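Local coordinates for protein thiosulfate sulfurtransferase YnjE (Escherichia coli, PDB 2WLR) that transfers a sulfur atom from thiosulfate to cyanide in the periplasm, giving thiocyanate and sulfite, by way of an enzyme-bound persulfide, at residues L274-A279 and Y394-D399. Sequence-based numbering, arbitrary orientation.
Sequences LDMEQA and YEWSSD
M276, a selenomethionine in this crystal, reaches from the first turn of helix 276-280 to E395 and W396 at the end of helix 392-396, and its contacts change atom by atom. CB points at the other segment and meets the carboxylate of E395, with M276 CB 3.5 Å from E395 OE1. CG, anti to the backbone N (chi1 -177°), is carried onward to the indole, where M276 CG lies 3.9 Å from W396 CE3 and a little farther from CZ3; the two side chains cross at about a right angle. Next comes SE, 4.0 Å from E395 CG. It also makes a Met-aromatic contact, 5.3 Å from the centroid of the W396 six-membered ring and 51° off the ring normal, hence oblique. The bend at chi3 (61°) then turns the terminal CE farther from the indole plane than SE.

E395 runs out extended beyond CG, which brings its carboxylate beside the start of the opposing helix. One water links the two segments: it accepts from M276 N at 3.0 Å and donates to E395 OE2 at 2.7 Å. The other oxygen, OE1, is hydrogen-bonded to the hydroxyl of Y389, so both carboxylate oxygens have partners. D275, the N-cap, and Q278 form a capping box at this helix start: Q278 N donates to D275 OD1 at 2.9 Å and D275 N donates to Q278 OE1, the latter in the carbonyl plane.

W396 NE1 donates to the carbonyl oxygen of P403, tying the indole to the chain just before strand 404-405. Y389, at the end of strand 386-389, touches M276, A279 and W396. That strand lies next to edge strand 273-274 in the five-stranded parallel sheet of this rhodanese domain; the contact thus joins the two short helices that follow these neighbouring strands, away from the active-site cysteine.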
loop_
_atom_site.group_PDB
_atom_site.type_symbol
_atom_site.label_atom_id
_atom_site.label_comp_id
_atom_site.label_asym_id
_atom_site.label_seq_id
_atom_site.Cartn_x
_atom_site.Cartn_y
_atom_site.Cartn_z
ATOM N N LEU A 274 5.589 4.597 -17.676
ATOM C CA LEU A 274 6.646 4.379 -18.643
ATOM C C LEU A 274 6.206 3.428 -19.720
ATOM O O LEU A 274 5.424 2.498 -19.489
ATOM C CB LEU A 274 7.907 3.821 -17.998
ATOM C CG LEU A 274 8.558 4.609 -16.895
ATOM C CD1 LEU A 274 9.938 3.992 -16.630
ATOM C CD2 LEU A 274 8.729 6.090 -17.203
ATOM N N ASP A 275 6.746 3.667 -20.913
ATOM C CA ASP A 275 6.630 2.738 -22.005
ATOM C C ASP A 275 7.844 1.790 -22.036
ATOM O O ASP A 275 8.750 1.899 -21.220
ATOM C CB ASP A 275 6.426 3.477 -23.342
ATOM C CG ASP A 275 7.661 4.210 -23.849
ATOM O OD1 ASP A 275 8.817 3.962 -23.425
ATOM O OD2 ASP A 275 7.452 5.060 -24.757
HETATM N N MSE A 276 7.850 0.867 -22.999
HETATM C CA MSE A 276 8.879 -0.168 -23.009
HETATM C C MSE A 276 10.292 0.361 -23.143
HETATM O O MSE A 276 11.200 -0.118 -22.470
HETATM C CB MSE A 276 8.616 -1.168 -24.112
HETATM C CG MSE A 276 9.605 -2.318 -24.125
HETATM SE SE MSE A 276 8.913 -3.817 -25.145
HETATM C CE MSE A 276 8.747 -2.876 -26.835
ATOM N N GLU A 277 10.492 1.338 -24.014
ATOM C CA GLU A 277 11.838 1.880 -24.222
ATOM C C GLU A 277 12.350 2.693 -23.032
ATOM O O GLU A 277 13.527 2.624 -22.665
ATOM C CB GLU A 277 11.880 2.668 -25.528
ATOM C CG GLU A 277 11.676 1.775 -26.753
ATOM C CD GLU A 277 12.571 0.530 -26.762
ATOM O OE1 GLU A 277 13.807 0.652 -26.558
ATOM O OE2 GLU A 277 12.035 -0.586 -26.946
ATOM N N GLN A 278 11.449 3.407 -22.373
ATOM C CA GLN A 278 11.803 4.118 -21.146
ATOM C C GLN A 278 12.171 3.122 -20.039
ATOM O O GLN A 278 13.150 3.316 -19.317
ATOM C CB GLN A 278 10.647 4.999 -20.678
ATOM C CG GLN A 278 10.366 6.188 -21.568
ATOM C CD GLN A 278 9.081 6.872 -21.177
ATOM O OE1 GLN A 278 8.035 6.245 -21.056
ATOM N NE2 GLN A 278 9.161 8.156 -20.957
ATOM N N ALA A 279 11.402 2.046 -19.923
ATOM C CA ALA A 279 11.688 1.023 -18.925
ATOM C C ALA A 279 13.049 0.374 -19.177
ATOM O O ALA A 279 13.845 0.202 -18.250
ATOM C CB ALA A 279 10.585 -0.028 -18.920
ATOM N N TYR A 394 4.025 -8.955 -20.051
ATOM C CA TYR A 394 3.215 -9.244 -21.241
ATOM C C TYR A 394 3.727 -8.557 -22.489
ATOM O O TYR A 394 3.847 -9.169 -23.545
ATOM C CB TYR A 394 1.745 -8.834 -21.003
ATOM C CG TYR A 394 0.681 -9.419 -21.922
ATOM C CD1 TYR A 394 0.908 -10.571 -22.688
ATOM C CD2 TYR A 394 -0.583 -8.861 -21.978
ATOM C CE1 TYR A 394 -0.090 -11.093 -23.514
ATOM C CE2 TYR A 394 -1.573 -9.374 -22.794
ATOM C CZ TYR A 394 -1.330 -10.507 -23.540
ATOM O OH TYR A 394 -2.362 -10.982 -24.328
ATOM N N GLU A 395 4.036 -7.276 -22.386
ATOM C CA GLU A 395 4.588 -6.558 -23.507
ATOM C C GLU A 395 6.013 -7.008 -23.797
ATOM O O GLU A 395 6.342 -7.308 -24.964
ATOM C CB GLU A 395 4.535 -5.059 -23.252
ATOM C CG GLU A 395 4.958 -4.257 -24.481
ATOM C CD GLU A 395 5.113 -2.794 -24.237
ATOM O OE1 GLU A 395 5.500 -2.372 -23.117
ATOM O OE2 GLU A 395 4.878 -2.070 -25.222
ATOM N N TRP A 396 6.861 -7.034 -22.777
ATOM C CA TRP A 396 8.294 -7.302 -22.964
ATOM C C TRP A 396 8.475 -8.602 -23.715
ATOM O O TRP A 396 9.189 -8.651 -24.730
ATOM C CB TRP A 396 8.990 -7.377 -21.612
ATOM C CG TRP A 396 10.466 -7.486 -21.672
ATOM C CD1 TRP A 396 11.201 -8.619 -21.615
ATOM C CD2 TRP A 396 11.384 -6.406 -21.714
ATOM N NE1 TRP A 396 12.523 -8.324 -21.640
ATOM C CE2 TRP A 396 12.685 -6.968 -21.707
ATOM C CE3 TRP A 396 11.252 -5.012 -21.774
ATOM C CZ2 TRP A 396 13.834 -6.191 -21.755
ATOM C CZ3 TRP A 396 12.402 -4.243 -21.823
ATOM C CH2 TRP A 396 13.675 -4.836 -21.808
ATOM N N SER A 397 7.796 -9.639 -23.261
ATOM C CA SER A 397 7.993 -10.981 -23.788
ATOM C C SER A 397 7.235 -11.226 -25.089
ATOM O O SER A 397 7.380 -12.295 -25.694
ATOM C CB SER A 397 7.636 -12.031 -22.717
ATOM O OG SER A 397 6.249 -12.077 -22.406
ATOM N N SER A 398 6.445 -10.253 -25.535
ATOM C CA SER A 398 5.765 -10.345 -26.838
ATOM C C SER A 398 6.784 -10.273 -27.978
ATOM O O SER A 398 6.502 -10.732 -29.094
ATOM C CB SER A 398 4.680 -9.267 -26.996
ATOM O OG SER A 398 5.244 -7.994 -27.212
ATOM N N ASP A 399 7.947 -9.692 -27.691
ATOM C CA ASP A 399 9.099 -9.701 -28.595
ATOM C C ASP A 399 10.223 -10.619 -28.060
ATOM O O ASP A 399 10.909 -10.262 -27.101
ATOM C CB ASP A 399 9.620 -8.274 -28.739
ATOM C CG ASP A 399 10.712 -8.144 -29.783
ATOM O OD1 ASP A 399 11.068 -9.175 -30.381
ATOM O OD2 ASP A 399 11.203 -7.009 -29.999
HETATM O O HOH W 1 5.612 0.490 -24.915
#